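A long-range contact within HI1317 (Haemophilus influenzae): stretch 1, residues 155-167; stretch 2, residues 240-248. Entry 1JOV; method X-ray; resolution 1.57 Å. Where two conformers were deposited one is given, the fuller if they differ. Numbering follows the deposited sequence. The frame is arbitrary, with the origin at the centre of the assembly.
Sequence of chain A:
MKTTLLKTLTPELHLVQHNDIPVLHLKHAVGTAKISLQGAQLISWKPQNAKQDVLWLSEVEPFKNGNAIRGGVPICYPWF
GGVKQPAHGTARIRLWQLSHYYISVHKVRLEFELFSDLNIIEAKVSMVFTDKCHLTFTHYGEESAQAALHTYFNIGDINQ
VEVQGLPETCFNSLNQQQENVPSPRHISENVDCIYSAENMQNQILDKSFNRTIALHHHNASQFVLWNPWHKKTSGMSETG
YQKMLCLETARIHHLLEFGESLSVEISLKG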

# COMPACT_ATOMS: atom_id res chain seq x y z
N ILE A 155 -10.79 -4.17 -6.56
CA ILE A 155 -11.66 -5.34 -6.68
C ILE A 155 -12.91 -5.00 -7.50
O ILE A 155 -13.26 -3.81 -7.60
N GLY A 156 -13.59 -6.01 -8.05
CA GLY A 156 -14.79 -5.76 -8.86
C GLY A 156 -16.01 -5.24 -8.13
O GLY A 156 -16.67 -4.27 -8.58
N ASP A 157 -16.25 -5.79 -6.92
CA ASP A 157 -17.40 -5.36 -6.11
C ASP A 157 -17.17 -5.81 -4.70
O ASP A 157 -16.93 -7.01 -4.48
N ILE A 158 -17.21 -4.85 -3.76
CA ILE A 158 -17.02 -5.20 -2.36
C ILE A 158 -18.00 -6.31 -1.92
O ILE A 158 -17.66 -7.07 -1.05
N ASN A 159 -19.12 -6.49 -2.61
CA ASN A 159 -20.04 -7.56 -2.20
C ASN A 159 -19.70 -8.97 -2.63
O ASN A 159 -20.28 -9.94 -2.12
N GLN A 160 -18.70 -9.08 -3.50
CA GLN A 160 -18.33 -10.32 -4.06
C GLN A 160 -16.91 -10.68 -3.63
O GLN A 160 -16.29 -11.46 -4.32
N VAL A 161 -16.41 -10.18 -2.47
CA VAL A 161 -15.05 -10.54 -2.05
C VAL A 161 -15.02 -11.42 -0.77
O VAL A 161 -15.83 -11.22 0.15
N GLU A 162 -14.08 -12.39 -0.69
CA GLU A 162 -13.88 -13.04 0.61
C GLU A 162 -12.43 -12.89 0.93
O GLU A 162 -11.57 -13.01 0.06
N VAL A 163 -12.20 -12.73 2.22
CA VAL A 163 -10.89 -12.57 2.79
C VAL A 163 -10.57 -13.88 3.50
O VAL A 163 -11.22 -14.24 4.48
N GLN A 164 -9.61 -14.60 2.97
CA GLN A 164 -9.18 -15.87 3.50
C GLN A 164 -7.91 -15.81 4.34
O GLN A 164 -6.99 -15.05 4.02
N GLY A 165 -7.86 -16.61 5.41
CA GLY A 165 -6.63 -16.71 6.17
C GLY A 165 -6.43 -15.84 7.39
O GLY A 165 -5.43 -15.99 8.08
N LEU A 166 -7.38 -14.96 7.72
CA LEU A 166 -7.23 -14.20 8.95
C LEU A 166 -7.82 -14.95 10.18
O LEU A 166 -8.57 -15.90 10.02
N PRO A 167 -7.47 -14.53 11.38
CA PRO A 167 -7.85 -15.22 12.63
C PRO A 167 -9.39 -15.14 12.74
O PRO A 167 -10.03 -14.45 11.92
N GLY A 240 -16.61 5.00 -4.17
CA GLY A 240 -15.29 4.41 -4.09
C GLY A 240 -15.22 3.12 -3.28
O GLY A 240 -14.50 2.23 -3.67
N TYR A 241 -15.92 3.01 -2.15
CA TYR A 241 -15.71 1.82 -1.31
C TYR A 241 -16.03 0.52 -2.03
O TYR A 241 -15.57 -0.54 -1.61
N GLN A 242 -16.81 0.58 -3.11
CA GLN A 242 -17.26 -0.64 -3.74
C GLN A 242 -16.19 -1.33 -4.51
O GLN A 242 -16.31 -2.53 -4.82
N LYS A 243 -15.10 -0.61 -4.82
CA LYS A 243 -14.09 -1.17 -5.71
C LYS A 243 -12.75 -1.33 -5.01
O LYS A 243 -11.73 -1.61 -5.68
N MET A 244 -12.74 -1.24 -3.69
CA MET A 244 -11.46 -1.30 -2.94
C MET A 244 -11.64 -2.08 -1.64
O MET A 244 -12.75 -2.32 -1.14
N LEU A 245 -10.52 -2.57 -1.15
CA LEU A 245 -10.44 -3.14 0.17
C LEU A 245 -8.97 -3.01 0.62
O LEU A 245 -8.05 -3.40 -0.12
N CYS A 246 -8.80 -2.52 1.83
CA CYS A 246 -7.44 -2.49 2.42
C CYS A 246 -7.14 -3.68 3.33
O CYS A 246 -7.90 -3.98 4.25
N LEU A 247 -6.00 -4.34 3.07
CA LEU A 247 -5.46 -5.43 3.90
C LEU A 247 -4.02 -4.95 4.16
O LEU A 247 -3.13 -5.17 3.33
N GLU A 248 -3.83 -4.26 5.25
CA GLU A 248 -2.60 -3.60 5.61
C GLU A 248 -1.58 -4.46 6.36
O GLU A 248 -1.91 -5.13 7.35

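The contact changes character along its length: backbone meets backbone at one end, and side chains fill a gap at the other. At the start the chains run close, with CA atoms 4.9 Å apart for I155 and K243 and 4.8 Å apart for I158 and Q242. Two hydrogen bonds fix this end. I155 N donates to K243 O at 2.9 Å with a nearly straight N-H...O angle of 168°, while I158 N reaches Q242 O at 2.7 Å through a more bent 135°. Q242 O also receives a CA-H...O contact from D157 CA at 3.3 Å, and K243 CA makes another to I155 O at 3.4 Å.

Farther on, strands 161-164 and 244-248 run nearly parallel, their directions differing by 8°, but their axes come no closer than 10.2 Å. That spacing is too wide for backbone pairing and leaves room for side chains from both strands. The CA-to-CB bonds of V161 and V163 point toward the other stretch, as do those of L245 and L247, whereas E162 and Q164 point away.

L245 (chi1 t, chi2 p) supplies the main bump. Its CD2 lies 4.0 Å from V161 CG1 and 3.8 Å from V163 CG2, so this methyl fits the hollow between two valines that are both in the t rotamer. Its other methyl, CD1, approaches I158 CD1 at 4.4 Å. The next step repeats the pattern with L247 (t, t): its CD1 sits 3.9 Å from V163 CG1 and 4.5 Å from L166 CD1. V163 thus touches both leucines, CG2 meeting L245 and CG1 meeting L247, while L166 (m, t) extends the apolar packing beyond the strand.

Two isoleucines join this layer to the hydrogen-bonded end. I158 (t, p) points toward stretch 2 and spreads its branches: CG2 meets Y241 CE2 at 3.7 Å, obliquely to the ring, and CD1 lies 3.9 Å from M244 O. I155 (p, t) leaves its backbone sideways, yet its end turns inward, placing CG1 3.5 Å from M244 N and CD1 3.9 Å from Q242 O. It therefore packs largely against backbone.

At the more open margin, K243 points away overall, but its folded chain (chi1 and chi2 both m) brings CD within 3.2 Å of G156 O. This is a contact of the aliphatic portion, not a salt bridge. No side-chain hydrogen bond crosses the contact; the polar link from D157 stays within its own stretch, where N159 N makes a weak 3.5 Å hydrogen bond to D157 OD1.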

# COMPACT_ATOMS: atom_id res chain seq x y z
CB ILE A 155 -12.09 -5.80 -5.28
CG1 ILE A 155 -12.64 -4.62 -4.51
CG2 ILE A 155 -10.95 -6.47 -4.51
CD1 ILE A 155 -13.53 -4.92 -3.45
CB ASP A 157 -18.69 -6.02 -6.61
CG ASP A 157 -19.97 -5.22 -6.22
OD1 ASP A 157 -19.96 -4.42 -5.24
OD2 ASP A 157 -21.06 -5.31 -6.84
CB ILE A 158 -17.12 -3.99 -1.42
CG1 ILE A 158 -16.66 -4.38 -0.02
CG2 ILE A 158 -18.55 -3.43 -1.41
CD1 ILE A 158 -15.28 -5.02 0.02
CB ASN A 159 -21.45 -7.21 -2.64
CG ASN A 159 -21.87 -5.94 -2.08
OD1 ASN A 159 -21.68 -5.71 -0.89
ND2 ASN A 159 -22.41 -5.05 -2.91
CB GLN A 160 -18.45 -10.27 -5.60
CG GLN A 160 -19.89 -10.17 -6.14
CD GLN A 160 -19.99 -10.13 -7.67
OE1 GLN A 160 -20.14 -11.16 -8.31
NE2 GLN A 160 -19.94 -8.93 -8.24
CB VAL A 161 -14.22 -9.26 -1.81
CG1 VAL A 161 -12.95 -9.59 -1.06
CG2 VAL A 161 -13.91 -8.58 -3.12
CB GLU A 162 -14.25 -14.53 0.68
CG GLU A 162 -15.61 -14.90 0.11
CD GLU A 162 -15.75 -16.42 -0.05
OE1 GLU A 162 -15.19 -17.19 0.77
OE2 GLU A 162 -16.41 -16.88 -1.01
CB VAL A 163 -10.87 -11.42 3.76
CG1 VAL A 163 -9.42 -11.17 4.07
CG2 VAL A 163 -11.41 -10.09 3.09
CB GLN A 164 -8.89 -16.83 2.35
CG GLN A 164 -9.92 -16.83 1.22
CD GLN A 164 -9.55 -17.78 0.08
OE1 GLN A 164 -10.43 -18.44 -0.51
NE2 GLN A 164 -8.26 -17.85 -0.25
CB LEU A 166 -7.86 -12.80 8.76
CG LEU A 166 -7.08 -11.84 7.83
CD1 LEU A 166 -7.90 -10.58 7.55
CD2 LEU A 166 -5.73 -11.48 8.45
CB PRO A 167 -7.29 -14.28 13.68
CG PRO A 167 -5.94 -13.89 13.12
CD PRO A 167 -6.14 -13.80 11.60
CB TYR A 241 -16.57 1.84 -0.02
CG TYR A 241 -18.04 1.43 -0.27
CD1 TYR A 241 -18.98 2.36 -0.71
CD2 TYR A 241 -18.51 0.15 -0.05
CE1 TYR A 241 -20.31 2.05 -0.92
CE2 TYR A 241 -19.85 -0.18 -0.25
CZ TYR A 241 -20.75 0.78 -0.69
OH TYR A 241 -22.08 0.46 -0.89
CB GLN A 242 -18.39 -0.31 -4.74
CG GLN A 242 -19.58 0.31 -4.09
CD GLN A 242 -20.77 0.36 -5.03
OE1 GLN A 242 -21.73 -0.39 -4.85
NE2 GLN A 242 -20.72 1.25 -6.02
CB LYS A 243 -13.93 -0.29 -6.98
CG LYS A 243 -15.20 -0.14 -7.84
CD LYS A 243 -15.47 -1.27 -8.80
CE LYS A 243 -16.58 -0.85 -9.77
NZ LYS A 243 -17.76 -0.18 -9.09
CB MET A 244 -10.97 0.10 -2.63
CG MET A 244 -11.94 0.93 -1.87
SD MET A 244 -11.99 0.66 -0.12
CE MET A 244 -10.73 1.75 0.24
CB LEU A 245 -10.84 -4.58 0.16
CG LEU A 245 -10.77 -5.37 1.46
CD1 LEU A 245 -11.62 -4.60 2.48
CD2 LEU A 245 -11.28 -6.81 1.27
CB CYS A 246 -7.27 -1.21 3.20
SG CYS A 246 -7.14 0.26 2.14
CB LEU A 247 -5.54 -6.80 3.25
CG LEU A 247 -5.58 -7.89 4.33
CD1 LEU A 247 -6.00 -9.23 3.75
CD2 LEU A 247 -4.23 -8.02 5.03
CB GLU A 248 -2.90 -2.41 6.50
CG GLU A 248 -3.99 -1.50 5.96
CD GLU A 248 -4.46 -0.42 6.92
OE1 GLU A 248 -3.69 -0.07 7.83
OE2 GLU A 248 -5.59 0.08 6.76